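Lysine-sensitive aspartokinase 3 (Escherichia coli, PDB 2J0W) catalyses the ATP-dependent phosphorylation of L-aspartate to 4-phospho-L-aspartate, a step on the pathway to lysine, and is feedback-inhibited by lysine. Local coordinates at residues D158-A161 with L162-A166; S201-T204 with A205-A209; G58-F61 with E62-A66. All coordinates share one frame; numbering follows the deposited sequence.

Contact 1. Residues D158-A161 with L162-A166; sequences DIAA and LAELA
Leu162 donates its backbone N-H to the carbonyl of Asp158, Leu162 N to Asp158 O 3.0 Å, in a nearly straight bond of 164° that closes the first turn of helix 159-176. Two residues on, Ala160 O takes two backbone donors. Glu164 N lies 3.2 Å from Ala160 O. Ala163 N bonds to the same oxygen, Ala160 O, at 2.9 Å. Ala163 N also has a weak bond to Ile159 O, so its N-H is shared between two carbonyls. The i to i+4 helical pattern continues with Leu165 N to Ala161 O, 3.1 Å.

The side chains follow this spiral. The Leu165 isobutyl group bends back over the preceding turn and sets CG 3.3 Å from Ala161 O. Glu164 runs extended beyond CG and passes its CG alongside Ala160 O at 3.6 Å. Leu162 goes the other way: with CG anti to the backbone N (chi1 -176°), its branch leaves the helix toward Leu207 and Ala211 of helix 200-211, and Val145 and Met146 of a loop also touch it.

What positions the turn is Asp158. Its carboxylate folds back over the helix start, and Asp158 OD1 accepts from Ala161 N at 2.7 Å, occupying an N-H that has no preceding helical carbonyl to meet. The negative charge there probably also suits the positive end of the helix dipole. Backbone hydrogen bonding to Arg147 ties Asp158 to a loop. This is a classic aspartate N-cap, here opening the helix of the beta-alpha-beta unit formed by strand 137-139, helix 159-176 and strand 178-182.

Contact 2. Residues S201-T204 with A205-A209; sequences SDYT and AALLA. With ASP (aspartic acid), chain B.
The Tyr203 ring carries Leu207 on one face: CD1 sits over the ring centre, 3.7 Å from the centroid and only 8° off the normal, a CH-pi contact. The second methyl shifts toward the phenol side, with Leu207 CD2 3.4 Å from Tyr203 CE1. The ring swings onto the following turn because its CG lies anti to the backbone N (chi1 -167°), while Leu207 turns back to meet it, setting CG 3.0 Å from Tyr203 O. That same carbonyl receives Leu207 N, so backbone and side chain join the two residues.

On another side of the helix Thr204 and Leu208 lie side by side, pointing the same way, with Thr204 CG2 3.3 Å from Leu208 CD1. The threonine thus divides its branches: the methyl packs along the helix, and OG1 hydrogen-bonds to Gly200 O and Phe184 N.

At the substrate end, Ser201 N donates to OD2 of the bound aspartate at 2.8 Å, so this helix start presents a backbone N-H to the substrate carboxylate, where the helix dipole is likely to help hold the negative charge. Ser201 OG is hydrogen-bonded to Ser39, while Arg198, Gly199, Glu119 and Thr45 also bind the ligand. Asp202 makes a salt bridge with Lys8, its side chain about 4 Å from both ADP and the magnesium ion.

Helix 200-211 is buried among its neighbours. Pro266 of helix 264-270 touches Tyr203, Ala206 and Leu207; Lys8 and Val6 of strand 5-9 meet Ala205 and Ala209; Ile219 and Val217 of strand 216-221 lie against Asp202 and Ala209.

Contact 3. Residues G58-F61 with E62-A66; sequences GERF and EKLDA
Leu64 N donates to Arg60 O at 3.0 Å, with an N-H...O angle of 164°, the shortest of the four backbone bonds between residues 58-61 and 62-65. Lys63 N to Glu59 O and Glu62 N to Gly58 O repeat the pattern, and Asp65 N to Phe61 O is more bent, at 141°. The Leu64 side chain leans over the same acceptor as its own N-H, its CG 3.3 Å from Arg60 O.

Glu59 and Lys63 run side by side and point the same way, an i, i+4 acid-base pair along one side of a helix. Lys63 CG packs 3.1 Å from Glu59 O; from there the chain bends (chi2 -71°) before extending, which brings it alongside the glutamate. The charged ends make a long salt bridge, Glu59 OE2 to Lys63 NZ 4.0 Å, and Lys63 CE lies 3.8 Å from Glu59 OE2. Replacing Lys63 by an alanine would probably leave the Glu59 carboxylate without this positive mate and remove the methylene that lies beside Glu59 OE2.

Glu62 turns back along the preceding turn: its CG is 3.4 Å from Gly58 O, and its carboxylate carbon CD is 3.8 Å from Glu59 CA. The Arg60 guanidinium is directed elsewhere, with NE hydrogen-bonded to Leu55 O.

These turns belong to the start of helix 57-75, near the surface. Helix 44-51 meets Arg60, Lys63 and Leu64 through Leu51, and Lys63 also through Leu47. Ile95, Thr96 and Ala99 of helix 82-102 receive Leu64 and Arg60, so helix 57-75 packs against both neighbours through these residues.

In the fold
From the N terminus, contact 3 comes first, on helix 57-75, then contact 1 at the start of helix 159-176, and last contact 2 on helix 200-211. Each is local to one helix and closes only helical turns; they follow in series, none nested in or crossing another, all in the amino acid kinase part of the chain. Contacts 1 and 2 meet, with centres about 13 Å apart: Leu162 CD2 lies 3.9 Å from Leu207 O, joining the helix before strand 178-182 to the substrate-binding helix. Contact 3 stands apart among the helices 44-51, 57-75 and 82-102, its nearest atoms about 18 Å from contact 2 and 29 Å from contact 1.

Contact 1. Residues D158-A161 with L162-A166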
loop_
_atom_site.group_PDB
_atom_site.type_symbol
_atom_site.label_atom_id
_atom_site.label_comp_id
_atom_site.label_asym_id
_atom_site.label_seq_id
_atom_site.Cartn_x
_atom_site.Cartn_y
_atom_site.Cartn_z
ATOM N N ASP A 158 3.809 11.992 -27.608
ATOM C CA ASP A 158 4.183 10.823 -28.401
ATOM C C ASP A 158 5.683 11.020 -28.718
ATOM O O ASP A 158 6.043 11.695 -29.696
ATOM C CB ASP A 158 3.363 10.772 -29.707
ATOM C CG ASP A 158 3.782 9.621 -30.633
ATOM O OD1 ASP A 158 4.985 9.523 -30.976
ATOM O OD2 ASP A 158 2.909 8.815 -31.021
ATOM N N ILE A 159 6.544 10.440 -27.883
ATOM C CA ILE A 159 7.997 10.569 -28.052
ATOM C C ILE A 159 8.593 10.292 -29.435
ATOM O O ILE A 159 9.433 11.067 -29.915
ATOM C CB ILE A 159 8.747 9.701 -27.044
ATOM C CG1 ILE A 159 8.138 9.906 -25.657
ATOM C CG2 ILE A 159 10.224 10.100 -27.024
ATOM C CD1 ILE A 159 7.974 11.367 -25.267
ATOM N N ALA A 160 8.179 9.198 -30.071
ATOM C CA ALA A 160 8.690 8.867 -31.401
ATOM C C ALA A 160 8.359 9.993 -32.374
ATOM O O ALA A 160 9.254 10.544 -33.026
ATOM C CB ALA A 160 8.082 7.552 -31.905
ATOM N N ALA A 161 7.070 10.333 -32.454
ATOM C CA ALA A 161 6.586 11.381 -33.354
ATOM C C ALA A 161 7.333 12.694 -33.142
ATOM O O ALA A 161 7.753 13.354 -34.100
ATOM C CB ALA A 161 5.086 11.587 -33.159
ATOM N N LEU A 162 7.507 13.060 -31.878
ATOM C CA LEU A 162 8.206 14.289 -31.521
ATOM C C LEU A 162 9.645 14.293 -32.033
ATOM O O LEU A 162 10.227 15.354 -32.259
ATOM C CB LEU A 162 8.210 14.450 -30.007
ATOM C CG LEU A 162 8.823 15.723 -29.456
ATOM C CD1 LEU A 162 7.984 16.900 -29.897
ATOM C CD2 LEU A 162 8.860 15.660 -27.942
ATOM N N ALA A 163 10.224 13.108 -32.209
ATOM C CA ALA A 163 11.590 13.006 -32.691
ATOM C C ALA A 163 11.682 13.223 -34.199
ATOM O O ALA A 163 12.473 14.032 -34.658
ATOM C CB ALA A 163 12.179 11.651 -32.306
ATOM N N GLU A 164 10.883 12.507 -34.974
ATOM C CA GLU A 164 10.922 12.666 -36.427
ATOM C C GLU A 164 10.630 14.117 -36.811
ATOM O O GLU A 164 11.416 14.755 -37.527
ATOM C CB GLU A 164 9.890 11.748 -37.089
ATOM C CG GLU A 164 9.963 10.317 -36.599
ATOM C CD GLU A 164 8.673 9.560 -36.824
ATOM O OE1 GLU A 164 8.472 8.520 -36.163
ATOM O OE2 GLU A 164 7.857 10.004 -37.661
ATOM N N LEU A 165 9.501 14.635 -36.328
ATOM C CA LEU A 165 9.093 16.003 -36.622
ATOM C C LEU A 165 10.158 17.056 -36.289
ATOM O O LEU A 165 10.584 17.821 -37.162
ATOM C CB LEU A 165 7.798 16.316 -35.877
ATOM C CG LEU A 165 6.600 15.464 -36.309
ATOM C CD1 LEU A 165 5.418 15.713 -35.386
ATOM C CD2 LEU A 165 6.237 15.791 -37.749
ATOM N N ALA A 166 10.587 17.088 -35.030
ATOM C CA ALA A 166 11.585 18.048 -34.573
ATOM C C ALA A 166 12.831 18.106 -35.453
ATOM O O ALA A 166 13.415 19.171 -35.643
ATOM C CB ALA A 166 11.978 17.728 -33.138
#

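Contact 2. Residues S201-T204 with A205-A209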
loop_
_atom_site.group_PDB
_atom_site.type_symbol
_atom_site.label_atom_id
_atom_site.label_comp_id
_atom_site.label_asym_id
_atom_site.label_seq_id
_atom_site.Cartn_x
_atom_site.Cartn_y
_atom_site.Cartn_z
ATOM N N SER A 201 4.783 23.842 -19.236
ATOM C CA SER A 201 5.860 24.468 -19.992
ATOM C C SER A 201 7.223 23.888 -19.597
ATOM O O SER A 201 8.154 23.935 -20.395
ATOM C CB SER A 201 5.860 25.988 -19.801
ATOM O OG SER A 201 4.756 26.580 -20.470
ATOM N N ASP A 202 7.338 23.352 -18.374
ATOM C CA ASP A 202 8.601 22.756 -17.919
ATOM C C ASP A 202 8.797 21.484 -18.705
ATOM O O ASP A 202 9.882 21.192 -19.231
ATOM C CB ASP A 202 8.566 22.364 -16.436
ATOM C CG ASP A 202 8.557 23.553 -15.513
ATOM O OD1 ASP A 202 9.300 24.530 -15.790
ATOM O OD2 ASP A 202 7.816 23.494 -14.500
ATOM N N TYR A 203 7.715 20.727 -18.763
ATOM C CA TYR A 203 7.714 19.461 -19.452
ATOM C C TYR A 203 8.134 19.667 -20.905
ATOM O O TYR A 203 8.988 18.942 -21.421
ATOM C CB TYR A 203 6.320 18.842 -19.344
ATOM C CG TYR A 203 6.245 17.389 -19.734
ATOM C CD1 TYR A 203 7.388 16.590 -19.763
ATOM C CD2 TYR A 203 5.020 16.802 -20.055
ATOM C CE1 TYR A 203 7.310 15.245 -20.103
ATOM C CE2 TYR A 203 4.933 15.460 -20.393
ATOM C CZ TYR A 203 6.077 14.687 -20.412
ATOM O OH TYR A 203 5.984 13.347 -20.704
ATOM N N THR A 204 7.565 20.675 -21.557
ATOM C CA THR A 204 7.899 20.942 -22.948
ATOM C C THR A 204 9.393 21.176 -23.125
ATOM O O THR A 204 9.996 20.734 -24.101
ATOM C CB THR A 204 7.158 22.187 -23.478
ATOM O OG1 THR A 204 5.747 21.974 -23.396
ATOM C CG2 THR A 204 7.542 22.455 -24.926
ATOM N N ALA A 205 9.989 21.882 -22.179
ATOM C CA ALA A 205 11.404 22.192 -22.276
ATOM C C ALA A 205 12.248 20.937 -22.225
ATOM O O ALA A 205 13.179 20.788 -23.003
ATOM C CB ALA A 205 11.806 23.148 -21.174
ATOM N N ALA A 206 11.929 20.035 -21.306
ATOM C CA ALA A 206 12.669 18.785 -21.200
ATOM C C ALA A 206 12.445 17.927 -22.446
ATOM O O ALA A 206 13.380 17.315 -22.959
ATOM C CB ALA A 206 12.227 18.024 -19.963
ATOM N N LEU A 207 11.205 17.901 -22.937
ATOM C CA LEU A 207 10.834 17.097 -24.108
ATOM C C LEU A 207 11.607 17.412 -25.381
ATOM O O LEU A 207 12.134 16.509 -26.041
ATOM C CB LEU A 207 9.329 17.233 -24.385
ATOM C CG LEU A 207 8.398 16.695 -23.289
ATOM C CD1 LEU A 207 6.997 17.258 -23.480
ATOM C CD2 LEU A 207 8.392 15.171 -23.306
ATOM N N LEU A 208 11.657 18.693 -25.730
ATOM C CA LEU A 208 12.354 19.141 -26.933
ATOM C C LEU A 208 13.871 19.016 -26.764
ATOM O O LEU A 208 14.613 18.867 -27.744
ATOM C CB LEU A 208 11.967 20.592 -27.237
ATOM C CG LEU A 208 10.467 20.840 -27.428
ATOM C CD1 LEU A 208 10.107 22.248 -26.992
ATOM C CD2 LEU A 208 10.104 20.616 -28.870
ATOM N N ALA A 209 14.320 19.077 -25.509
ATOM C CA ALA A 209 15.737 18.952 -25.188
ATOM C C ALA A 209 16.168 17.524 -25.531
ATOM O O ALA A 209 17.201 17.311 -26.172
ATOM C CB ALA A 209 15.964 19.233 -23.715
HETATM N N ASP B . 0.939 28.504 -19.107
HETATM C CA ASP B . 0.574 27.264 -18.426
HETATM C C ASP B . 0.076 27.659 -17.019
HETATM O O ASP B . -0.099 28.878 -16.773
HETATM C CB ASP B . 1.799 26.298 -18.407
HETATM C CG ASP B . 3.012 26.718 -17.547
HETATM O OD1 ASP B . 2.944 27.811 -16.901
HETATM O OD2 ASP B . 4.046 25.957 -17.514
HETATM O OXT ASP B . -0.102 26.735 -16.154
#

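Contact 3. Residues G58-F61 with E62-A66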
loop_
_atom_site.group_PDB
_atom_site.type_symbol
_atom_site.label_atom_id
_atom_site.label_comp_id
_atom_site.label_asym_id
_atom_site.label_seq_id
_atom_site.Cartn_x
_atom_site.Cartn_y
_atom_site.Cartn_z
ATOM N N GLY A 58 -20.828 40.425 -18.881
ATOM C CA GLY A 58 -20.090 41.318 -18.001
ATOM C C GLY A 58 -18.729 40.777 -17.642
ATOM O O GLY A 58 -17.719 41.218 -18.178
ATOM N N GLU A 59 -18.703 39.826 -16.721
ATOM C CA GLU A 59 -17.462 39.217 -16.274
ATOM C C GLU A 59 -16.590 38.809 -17.449
ATOM O O GLU A 59 -15.368 38.901 -17.388
ATOM C CB GLU A 59 -17.779 37.999 -15.418
ATOM C CG GLU A 59 -16.580 37.422 -14.719
ATOM C CD GLU A 59 -16.968 36.346 -13.737
ATOM O OE1 GLU A 59 -18.175 36.226 -13.437
ATOM O OE2 GLU A 59 -16.063 35.630 -13.258
ATOM N N ARG A 60 -17.222 38.348 -18.522
ATOM C CA ARG A 60 -16.478 37.928 -19.700
ATOM C C ARG A 60 -15.674 39.112 -20.213
ATOM O O ARG A 60 -14.465 39.014 -20.423
ATOM C CB ARG A 60 -17.433 37.434 -20.797
ATOM C CG ARG A 60 -16.764 36.600 -21.874
ATOM C CD ARG A 60 -17.642 36.443 -23.100
ATOM N NE ARG A 60 -18.932 35.830 -22.794
ATOM C CZ ARG A 60 -20.053 36.099 -23.460
ATOM N NH1 ARG A 60 -20.033 36.968 -24.462
ATOM N NH2 ARG A 60 -21.193 35.508 -23.125
ATOM N N PHE A 61 -16.349 40.245 -20.398
ATOM C CA PHE A 61 -15.683 41.449 -20.895
ATOM C C PHE A 61 -14.544 41.935 -19.998
ATOM O O PHE A 61 -13.545 42.460 -20.485
ATOM C CB PHE A 61 -16.683 42.585 -21.079
ATOM C CG PHE A 61 -16.063 43.847 -21.628
ATOM C CD1 PHE A 61 -15.396 43.836 -22.857
ATOM C CD2 PHE A 61 -16.143 45.047 -20.921
ATOM C CE1 PHE A 61 -14.823 44.998 -23.373
ATOM C CE2 PHE A 61 -15.574 46.215 -21.430
ATOM C CZ PHE A 61 -14.914 46.188 -22.659
ATOM N N GLU A 62 -14.699 41.778 -18.689
ATOM C CA GLU A 62 -13.652 42.190 -17.778
ATOM C C GLU A 62 -12.420 41.330 -18.060
ATOM O O GLU A 62 -11.307 41.848 -18.195
ATOM C CB GLU A 62 -14.093 41.986 -16.332
ATOM C CG GLU A 62 -15.439 42.598 -16.007
ATOM C CD GLU A 62 -15.908 42.237 -14.610
ATOM O OE1 GLU A 62 -17.040 42.623 -14.243
ATOM O OE2 GLU A 62 -15.142 41.567 -13.879
ATOM N N LYS A 63 -12.622 40.019 -18.168
ATOM C CA LYS A 63 -11.507 39.113 -18.418
ATOM C C LYS A 63 -10.797 39.420 -19.730
ATOM O O LYS A 63 -9.565 39.452 -19.785
ATOM C CB LYS A 63 -11.980 37.663 -18.442
ATOM C CG LYS A 63 -12.768 37.240 -17.237
ATOM C CD LYS A 63 -11.939 37.121 -15.972
ATOM C CE LYS A 63 -12.774 36.360 -14.939
ATOM N NZ LYS A 63 -12.161 36.269 -13.606
ATOM N N LEU A 64 -11.570 39.643 -20.788
ATOM C CA LEU A 64 -10.971 39.932 -22.082
ATOM C C LEU A 64 -10.169 41.215 -22.020
ATOM O O LEU A 64 -9.174 41.371 -22.728
ATOM C CB LEU A 64 -12.050 40.028 -23.159
ATOM C CG LEU A 64 -12.869 38.736 -23.328
ATOM C CD1 LEU A 64 -14.075 38.998 -24.201
ATOM C CD2 LEU A 64 -11.998 37.641 -23.931
ATOM N N ASP A 65 -10.581 42.142 -21.166
ATOM C CA ASP A 65 -9.850 43.387 -21.070
ATOM C C ASP A 65 -8.588 43.219 -20.248
ATOM O O ASP A 65 -7.537 43.793 -20.563
ATOM C CB ASP A 65 -10.719 44.483 -20.472
ATOM C CG ASP A 65 -11.210 45.460 -21.519
ATOM O OD1 ASP A 65 -10.401 45.868 -22.385
ATOM O OD2 ASP A 65 -12.401 45.829 -21.469
ATOM N N ALA A 66 -8.685 42.439 -19.182
ATOM C CA ALA A 66 -7.512 42.201 -18.365
ATOM C C ALA A 66 -6.501 41.497 -19.290
ATOM O O ALA A 66 -5.295 41.713 -19.201
ATOM C CB ALA A 66 -7.876 41.324 -17.151
#